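Local coordinates for exopolysaccharide biosynthesis protein (Pantoea stewartii subsp. stewartii DC283, PDB 6TGF), which probably acts as a hydrolase that modifies the glycan biofilm, built on a parallel beta-helix fold like that of bacteriophage tailspikes, at residues L375-Y387 against G406-N418. Numbering follows the deposited sequence.
Sequences LLDTLDCKIDQWY and GNWDHSTAIELSN. With EDO (1,2-ethanediol), chain L.
Asp377 and Trp408 meet where two successive coils of a parallel beta-helix lie one on the other, the stacking that builds tailspike-like proteins. The CB of Asp377 lies 3.7 Å from Trp408 CE3, carboxylate and indole planes 37° apart, while Asp377 OD2 is hydrogen-bonded to Ser401 OG. Thr378 O accepts from Thr412 N, and Leu379 then brings CD2 to the edge of the same indole. Cys381 N binds Ala413 O and Cys381 O receives Glu415 N, bonds that belong to the parallel ladder of strands 380-384 and 414-417, whose axes approach to 4.7 Å. On the buried face, Cys381 CB packs 3.6 Å from Ile414 CD1. On the other face Lys382 bends at its second torsion (chi2 137°), carrying CE to within 3.3 Å of Glu415 OE2; its NZ stops short of a salt bridge there and makes a weak one to Asp380 OD2. Glu415 hydrogen-bonds to His441 and Asn442 of a second subunit, so this face lies against that subunit. Ile383 CD1 lies alongside Leu416 CD2, 3.8 Å away. Asp384 adds a side-chain link. With CG swung opposite the backbone N (chi1 -175°), its OD1 takes two donors from the next coil: Ser417 OG on the anti side at 2.6 Å, and Asn418 ND2 through the syn lone pair at 2.9 Å.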
ATOM      1  N   LEU B 375       4.589 -22.668   2.459  1.00 30.53           N
ATOM      2  CA  LEU B 375       3.167 -22.611   2.022  1.00 30.46           C
ATOM      3  C   LEU B 375       2.943 -23.591   0.863  1.00 30.82           C
ATOM      4  O   LEU B 375       3.914 -23.894   0.145  1.00 30.98           O
ATOM      5  CB  LEU B 375       2.828 -21.174   1.609  1.00 30.10           C
ATOM      6  CG  LEU B 375       3.158 -20.091   2.637  1.00 29.77           C
ATOM      7  CD1 LEU B 375       2.806 -18.713   2.100  1.00 29.60           C
ATOM      8  CD2 LEU B 375       2.444 -20.342   3.957  1.00 29.73           C
ATOM      9  N   LEU B 376       1.703 -24.059   0.693  1.00 31.08           N
ATOM     10  CA  LEU B 376       1.317 -25.070  -0.328  1.00 31.48           C
ATOM     11  C   LEU B 376       0.029 -24.631  -1.036  1.00 31.51           C
ATOM     12  O   LEU B 376      -0.912 -24.211  -0.341  1.00 31.48           O
ATOM     13  CB  LEU B 376       1.134 -26.423   0.367  1.00 31.74           C
ATOM     14  CG  LEU B 376       0.900 -27.618  -0.555  1.00 32.22           C
ATOM     15  CD1 LEU B 376       2.095 -27.859  -1.465  1.00 32.36           C
ATOM     16  CD2 LEU B 376       0.591 -28.866   0.257  1.00 32.55           C
ATOM     17  N   ASP B 377       0.000 -24.731  -2.369  1.00 31.70           N
ATOM     18  CA  ASP B 377      -1.180 -24.425  -3.223  1.00 31.83           C
ATOM     19  C   ASP B 377      -1.765 -23.069  -2.811  1.00 31.54           C
ATOM     20  O   ASP B 377      -2.986 -22.992  -2.560  1.00 31.60           O
ATOM     21  CB  ASP B 377      -2.223 -25.540  -3.127  1.00 32.32           C
ATOM     22  CG  ASP B 377      -1.725 -26.897  -3.591  1.00 32.79           C
ATOM     23  OD1 ASP B 377      -0.816 -26.933  -4.444  1.00 32.68           O
ATOM     24  OD2 ASP B 377      -2.256 -27.909  -3.095  1.00 33.35           O
ATOM     25  N   THR B 378      -0.916 -22.043  -2.741  1.00 31.18           N
ATOM     26  CA  THR B 378      -1.279 -20.667  -2.308  1.00 30.84           C
ATOM     27  C   THR B 378      -2.275 -20.065  -3.306  1.00 30.94           C
ATOM     28  O   THR B 378      -1.994 -20.108  -4.520  1.00 31.11           O
ATOM     29  CB  THR B 378      -0.028 -19.793  -2.161  1.00 30.47           C
ATOM     30  OG1 THR B 378       0.807 -20.392  -1.171  1.00 30.46           O
ATOM     31  CG2 THR B 378      -0.349 -18.369  -1.769  1.00 30.21           C
ATOM     32  N   LEU B 379      -3.392 -19.531  -2.801  1.00 30.92           N
ATOM     33  CA  LEU B 379      -4.414 -18.797  -3.593  1.00 31.02           C
ATOM     34  C   LEU B 379      -4.221 -17.287  -3.422  1.00 30.91           C
ATOM     35  O   LEU B 379      -4.591 -16.543  -4.348  1.00 31.08           O
ATOM     36  CB  LEU B 379      -5.812 -19.226  -3.136  1.00 31.17           C
ATOM     37  CG  LEU B 379      -6.231 -20.638  -3.535  1.00 31.44           C
ATOM     38  CD1 LEU B 379      -7.580 -20.988  -2.928  1.00 31.66           C
ATOM     39  CD2 LEU B 379      -6.277 -20.792  -5.048  1.00 31.66           C
ATOM     40  N   ASP B 380      -3.685 -16.859  -2.274  1.00 30.91           N
ATOM     41  CA  ASP B 380      -3.427 -15.434  -1.932  1.00 30.81           C
ATOM     42  C   ASP B 380      -2.466 -15.387  -0.740  1.00 30.48           C
ATOM     43  O   ASP B 380      -2.786 -15.998   0.299  1.00 30.48           O
ATOM     44  CB  ASP B 380      -4.737 -14.699  -1.637  1.00 31.21           C
ATOM     45  CG  ASP B 380      -4.584 -13.200  -1.443  1.00 31.46           C
ATOM     46  OD1 ASP B 380      -4.314 -12.505  -2.444  1.00 31.65           O
ATOM     47  OD2 ASP B 380      -4.732 -12.739  -0.291  1.00 31.77           O
ATOM     48  N   CYS B 381      -1.327 -14.704  -0.893  1.00 30.10           N
ATOM     49  CA  CYS B 381      -0.267 -14.575   0.145  1.00 29.79           C
ATOM     50  C   CYS B 381       0.194 -13.118   0.234  1.00 29.49           C
ATOM     51  O   CYS B 381       0.797 -12.630  -0.742  1.00 29.76           O
ATOM     52  CB  CYS B 381       0.914 -15.484  -0.168  1.00 29.85           C
ATOM     53  SG  CYS B 381       2.251 -15.405   1.052  1.00 29.91           S
ATOM     54  N   LYS B 382      -0.095 -12.458   1.358  1.00 29.05           N
ATOM     55  CA  LYS B 382       0.369 -11.081   1.676  1.00 28.78           C
ATOM     56  C   LYS B 382       1.347 -11.163   2.850  1.00 28.47           C
ATOM     57  O   LYS B 382       0.913 -11.536   3.953  1.00 28.35           O
ATOM     58  CB  LYS B 382      -0.821 -10.167   1.989  1.00 28.99           C
ATOM     59  CG  LYS B 382      -1.375  -9.414   0.787  1.00 29.23           C
ATOM     60  CD  LYS B 382      -2.885  -9.380   0.718  1.00 29.52           C
ATOM     61  CE  LYS B 382      -3.391  -8.934  -0.636  1.00 29.75           C
ATOM     62  NZ  LYS B 382      -4.798  -9.340  -0.860  1.00 30.07           N
ATOM     63  N   ILE B 383       2.621 -10.851   2.599  1.00 28.22           N
ATOM     64  CA  ILE B 383       3.686 -10.759   3.640  1.00 28.04           C
ATOM     65  C   ILE B 383       4.269  -9.342   3.585  1.00 28.06           C
ATOM     66  O   ILE B 383       5.059  -9.064   2.668  1.00 27.94           O
ATOM     67  CB  ILE B 383       4.752 -11.859   3.456  1.00 27.93           C
ATOM     68  CG1 ILE B 383       4.122 -13.188   3.023  1.00 27.85           C
ATOM     69  CG2 ILE B 383       5.574 -12.007   4.730  1.00 28.02           C
ATOM     70  CD1 ILE B 383       5.097 -14.341   2.911  1.00 27.94           C
ATOM     71  N   ASP B 384       3.849  -8.483   4.520  1.00 28.31           N
ATOM     72  CA  ASP B 384       4.254  -7.056   4.620  1.00 28.66           C
ATOM     73  C   ASP B 384       5.150  -6.876   5.852  1.00 29.14           C
ATOM     74  O   ASP B 384       4.959  -7.623   6.831  1.00 29.17           O
ATOM     75  CB  ASP B 384       3.028  -6.142   4.695  1.00 28.64           C
ATOM     76  CG  ASP B 384       3.364  -4.660   4.682  1.00 28.80           C
ATOM     77  OD1 ASP B 384       4.044  -4.219   3.734  1.00 28.76           O
ATOM     78  OD2 ASP B 384       2.951  -3.959   5.626  1.00 28.99           O
ATOM     79  N   GLN B 385       6.085  -5.922   5.794  1.00 29.64           N
ATOM     80  CA  GLN B 385       6.994  -5.554   6.914  1.00 30.18           C
ATOM     81  C   GLN B 385       7.592  -6.821   7.537  1.00 30.20           C
ATOM     82  O   GLN B 385       7.280  -7.103   8.706  1.00 30.17           O
ATOM     83  CB  GLN B 385       6.242  -4.742   7.968  1.00 30.65           C
ATOM     84  CG  GLN B 385       6.021  -3.289   7.582  1.00 31.14           C
ATOM     85  CD  GLN B 385       5.649  -2.460   8.785  1.00 31.75           C
ATOM     86  OE1 GLN B 385       6.451  -1.679   9.295  1.00 32.46           O
ATOM     87  NE2 GLN B 385       4.430  -2.645   9.266  1.00 31.82           N
ATOM     88  N   TRP B 386       8.408  -7.559   6.782  1.00 30.37           N
ATOM     89  CA  TRP B 386       9.138  -8.753   7.287  1.00 30.55           C
ATOM     90  C   TRP B 386      10.642  -8.564   7.074  1.00 31.32           C
ATOM     91  O   TRP B 386      11.033  -7.978   6.048  1.00 31.20           O
ATOM     92  CB  TRP B 386       8.624 -10.051   6.652  1.00 30.08           C
ATOM     93  CG  TRP B 386       8.703 -10.110   5.159  1.00 29.69           C
ATOM     94  CD1 TRP B 386       7.801  -9.607   4.269  1.00 29.43           C
ATOM     95  CD2 TRP B 386       9.728 -10.745   4.372  1.00 29.64           C
ATOM     96  NE1 TRP B 386       8.192  -9.878   2.986  1.00 29.38           N
ATOM     97  CE2 TRP B 386       9.371 -10.573   3.017  1.00 29.50           C
ATOM     98  CE3 TRP B 386      10.907 -11.433   4.677  1.00 29.78           C
ATOM     99  CZ2 TRP B 386      10.159 -11.057   1.973  1.00 29.52           C
ATOM    100  CZ3 TRP B 386      11.682 -11.915   3.644  1.00 29.89           C
ATOM    101  CH2 TRP B 386      11.311 -11.729   2.311  1.00 29.72           C
ATOM    102  N   TYR B 387      11.439  -9.038   8.032  1.00 32.23           N
ATOM    103  CA  TYR B 387      12.912  -8.864   8.085  1.00 33.17           C
ATOM    104  C   TYR B 387      13.549 -10.232   8.363  1.00 33.31           C
ATOM    105  O   TYR B 387      13.037 -10.962   9.230  1.00 33.29           O
ATOM    106  CB  TYR B 387      13.262  -7.795   9.126  1.00 33.97           C
ATOM    107  CG  TYR B 387      12.471  -6.514   9.000  1.00 34.46           C
ATOM    108  CD1 TYR B 387      11.192  -6.406   9.525  1.00 34.59           C
ATOM    109  CD2 TYR B 387      12.995  -5.410   8.346  1.00 34.90           C
ATOM    110  CE1 TYR B 387      10.455  -5.239   9.405  1.00 34.74           C
ATOM    111  CE2 TYR B 387      12.272  -4.234   8.218  1.00 35.14           C
ATOM    112  CZ  TYR B 387      10.997  -4.148   8.749  1.00 35.10           C
ATOM    113  OH  TYR B 387      10.277  -2.995   8.629  1.00 35.65           O
ATOM    114  N   GLY B 406      -1.702 -29.402 -14.331  1.00 66.32           N
ATOM    115  CA  GLY B 406      -3.106 -28.982 -14.200  1.00 65.03           C
ATOM    116  C   GLY B 406      -3.484 -28.873 -12.741  1.00 63.59           C
ATOM    117  O   GLY B 406      -2.702 -29.336 -11.886  1.00 63.55           O
ATOM    118  N   ASN B 407      -4.640 -28.274 -12.464  1.00 61.93           N
ATOM    119  CA  ASN B 407      -5.202 -28.141 -11.097  1.00 60.36           C
ATOM    120  C   ASN B 407      -4.209 -27.350 -10.226  1.00 57.84           C
ATOM    121  O   ASN B 407      -4.140 -26.114 -10.404  1.00 57.45           O
ATOM    122  CB  ASN B 407      -5.599 -29.520 -10.556  1.00 61.20           C
ATOM    123  CG  ASN B 407      -6.951 -29.527  -9.874  1.00 61.77           C
ATOM    124  OD1 ASN B 407      -7.616 -28.498  -9.782  1.00 61.86           O
ATOM    125  ND2 ASN B 407      -7.375 -30.689  -9.405  1.00 62.05           N
ATOM    126  N   TRP B 408      -3.463 -28.022  -9.339  1.00 55.03           N
ATOM    127  CA  TRP B 408      -2.562 -27.392  -8.337  1.00 52.58           C
ATOM    128  C   TRP B 408      -1.100 -27.589  -8.750  1.00 50.40           C
ATOM    129  O   TRP B 408      -0.441 -28.484  -8.193  1.00 50.32           O
ATOM    130  CB  TRP B 408      -2.855 -27.962  -6.945  1.00 52.89           C
ATOM    131  CG  TRP B 408      -4.320 -28.009  -6.649  1.00 53.34           C
ATOM    132  CD1 TRP B 408      -5.170 -29.055  -6.863  1.00 53.89           C
ATOM    133  CD2 TRP B 408      -5.126 -26.936  -6.133  1.00 53.13           C
ATOM    134  NE1 TRP B 408      -6.444 -28.715  -6.497  1.00 53.87           N
ATOM    135  CE2 TRP B 408      -6.448 -27.422  -6.044  1.00 53.44           C
ATOM    136  CE3 TRP B 408      -4.859 -25.622  -5.729  1.00 52.46           C
ATOM    137  CZ2 TRP B 408      -7.497 -26.636  -5.567  1.00 53.25           C
ATOM    138  CZ3 TRP B 408      -5.895 -24.848  -5.256  1.00 52.49           C
ATOM    139  CH2 TRP B 408      -7.195 -25.351  -5.176  1.00 52.87           C
ATOM    140  N   ASP B 409      -0.619 -26.767  -9.688  1.00 47.91           N
ATOM    141  CA  ASP B 409       0.758 -26.844 -10.247  1.00 46.17           C
ATOM    142  C   ASP B 409       1.435 -25.466 -10.204  1.00 44.10           C
ATOM    143  O   ASP B 409       2.415 -25.280 -10.955  1.00 43.92           O
ATOM    144  CB  ASP B 409       0.732 -27.413 -11.669  1.00 46.47           C
ATOM    145  CG  ASP B 409       0.015 -26.537 -12.686  1.00 46.38           C
ATOM    146  OD1 ASP B 409      -0.711 -25.614 -12.264  1.00 45.99           O
ATOM    147  OD2 ASP B 409       0.187 -26.789 -13.895  1.00 46.32           O
ATOM    148  N   HIS B 410       0.954 -24.541  -9.362  1.00 41.71           N
ATOM    149  CA  HIS B 410       1.517 -23.169  -9.229  1.00 39.83           C
ATOM    150  C   HIS B 410       1.009 -22.484  -7.955  1.00 38.06           C
ATOM    151  O   HIS B 410       0.175 -23.079  -7.245  1.00 38.02           O
ATOM    152  CB  HIS B 410       1.211 -22.339 -10.484  1.00 39.80           C
ATOM    153  CG  HIS B 410      -0.227 -21.981 -10.656  1.00 39.96           C
ATOM    154  ND1 HIS B 410      -1.186 -22.913 -11.000  1.00 40.43           N
ATOM    155  CD2 HIS B 410      -0.869 -20.797 -10.554  1.00 39.82           C
ATOM    156  CE1 HIS B 410      -2.359 -22.320 -11.090  1.00 40.44           C
ATOM    157  NE2 HIS B 410      -2.192 -21.022 -10.822  1.00 40.12           N
ATOM    158  N   SER B 411       1.528 -21.282  -7.684  1.00 36.07           N
ATOM    159  CA  SER B 411       1.110 -20.365  -6.592  1.00 34.76           C
ATOM    160  C   SER B 411       0.458 -19.122  -7.208  1.00 33.51           C
ATOM    161  O   SER B 411       0.806 -18.788  -8.356  1.00 33.63           O
ATOM    162  CB  SER B 411       2.284 -20.002  -5.718  1.00 34.62           C
ATOM    163  OG  SER B 411       2.900 -21.166  -5.182  1.00 34.80           O
ATOM    164  N   THR B 412      -0.452 -18.468  -6.481  1.00 32.19           N
ATOM    165  CA  THR B 412      -1.277 -17.337  -6.989  1.00 31.40           C
ATOM    166  C   THR B 412      -1.273 -16.179  -5.985  1.00 30.48           C
ATOM    167  O   THR B 412      -1.302 -16.445  -4.769  1.00 30.45           O
ATOM    168  CB  THR B 412      -2.707 -17.802  -7.298  1.00 31.53           C
ATOM    169  OG1 THR B 412      -2.623 -18.867  -8.247  1.00 31.67           O
ATOM    170  CG2 THR B 412      -3.587 -16.700  -7.847  1.00 31.53           C
ATOM    171  N   ALA B 413      -1.244 -14.944  -6.498  1.00 29.71           N
ATOM    172  CA  ALA B 413      -1.454 -13.680  -5.753  1.00 29.07           C
ATOM    173  C   ALA B 413      -0.525 -13.614  -4.533  1.00 28.42           C
ATOM    174  O   ALA B 413      -1.028 -13.413  -3.409  1.00 28.46           O
ATOM    175  CB  ALA B 413      -2.907 -13.556  -5.366  1.00 29.16           C
ATOM    176  N   ILE B 414       0.782 -13.776  -4.758  1.00 27.69           N
ATOM    177  CA  ILE B 414       1.846 -13.558  -3.733  1.00 27.15           C
ATOM    178  C   ILE B 414       2.206 -12.069  -3.766  1.00 26.64           C
ATOM    179  O   ILE B 414       2.609 -11.590  -4.842  1.00 26.58           O
ATOM    180  CB  ILE B 414       3.085 -14.445  -3.991  1.00 27.18           C
ATOM    181  CG1 ILE B 414       2.724 -15.912  -4.256  1.00 27.30           C
ATOM    182  CG2 ILE B 414       4.093 -14.296  -2.858  1.00 27.09           C
ATOM    183  CD1 ILE B 414       2.593 -16.772  -3.022  1.00 27.27           C
ATOM    184  N   GLU B 415       2.053 -11.363  -2.642  1.00 26.13           N
ATOM    185  CA  GLU B 415       2.394  -9.920  -2.521  1.00 25.82           C
ATOM    186  C   GLU B 415       3.372  -9.729  -1.354  1.00 25.36           C
ATOM    187  O   GLU B 415       2.912  -9.697  -0.196  1.00 25.29           O
ATOM    188  CB  GLU B 415       1.125  -9.082  -2.351  1.00 25.98           C
ATOM    189  CG  GLU B 415       1.393  -7.588  -2.304  1.00 26.10           C
ATOM    190  CD  GLU B 415       0.155  -6.715  -2.403  1.00 26.35           C
ATOM    191  OE1 GLU B 415       0.305  -5.526  -2.729  1.00 26.51           O
ATOM    192  OE2 GLU B 415      -0.955  -7.224  -2.145  1.00 26.63           O
ATOM    193  N   LEU B 416       4.668  -9.621  -1.662  1.00 24.91           N
ATOM    194  CA  LEU B 416       5.751  -9.326  -0.685  1.00 24.69           C
ATOM    195  C   LEU B 416       6.061  -7.829  -0.752  1.00 24.63           C
ATOM    196  O   LEU B 416       6.361  -7.346  -1.859  1.00 24.61           O
ATOM    197  CB  LEU B 416       6.994 -10.152  -1.028  1.00 24.61           C
ATOM    198  CG  LEU B 416       6.759 -11.635  -1.311  1.00 24.61           C
ATOM    199  CD1 LEU B 416       8.035 -12.283  -1.820  1.00 24.75           C
ATOM    200  CD2 LEU B 416       6.246 -12.358  -0.075  1.00 24.55           C
ATOM    201  N   SER B 417       5.991  -7.123   0.380  1.00 24.66           N
ATOM    202  CA  SER B 417       6.163  -5.647   0.447  1.00 24.86           C
ATOM    203  C   SER B 417       6.939  -5.234   1.705  1.00 25.13           C
ATOM    204  O   SER B 417       6.781  -5.897   2.748  1.00 25.03           O
ATOM    205  CB  SER B 417       4.828  -4.955   0.371  1.00 24.78           C
ATOM    206  OG  SER B 417       3.975  -5.381   1.423  1.00 24.72           O
ATOM    207  N   ASN B 418       7.747  -4.173   1.586  1.00 25.54           N
ATOM    208  CA  ASN B 418       8.435  -3.482   2.711  1.00 26.02           C
ATOM    209  C   ASN B 418       9.246  -4.502   3.516  1.00 26.35           C
ATOM    210  O   ASN B 418       9.010  -4.613   4.733  1.00 26.40           O
ATOM    211  CB  ASN B 418       7.435  -2.725   3.590  1.00 26.11           C
ATOM    212  CG  ASN B 418       6.615  -1.716   2.814  1.00 26.16           C
ATOM    213  OD1 ASN B 418       7.164  -0.908   2.067  1.00 26.33           O
ATOM    214  ND2 ASN B 418       5.305  -1.751   2.985  1.00 26.12           N
TER
HETATM  215  C1  EDO L 809      -8.742 -15.764  -5.060  1.00 72.93           C
HETATM  216  O1  EDO L 809      -8.062 -14.609  -4.611  1.00 72.76           O
HETATM  217  C2  EDO L 809      -8.145 -16.349  -6.284  1.00 73.17           C
HETATM  218  O2  EDO L 809      -6.743 -16.525  -6.198  1.00 73.02           O
HETATM  219  O   HOH W   1       1.970 -22.238  -2.881  1.00 29.62           O
HETATM  220  O   HOH W   2      -1.999 -11.074  -2.902  1.00 32.43           O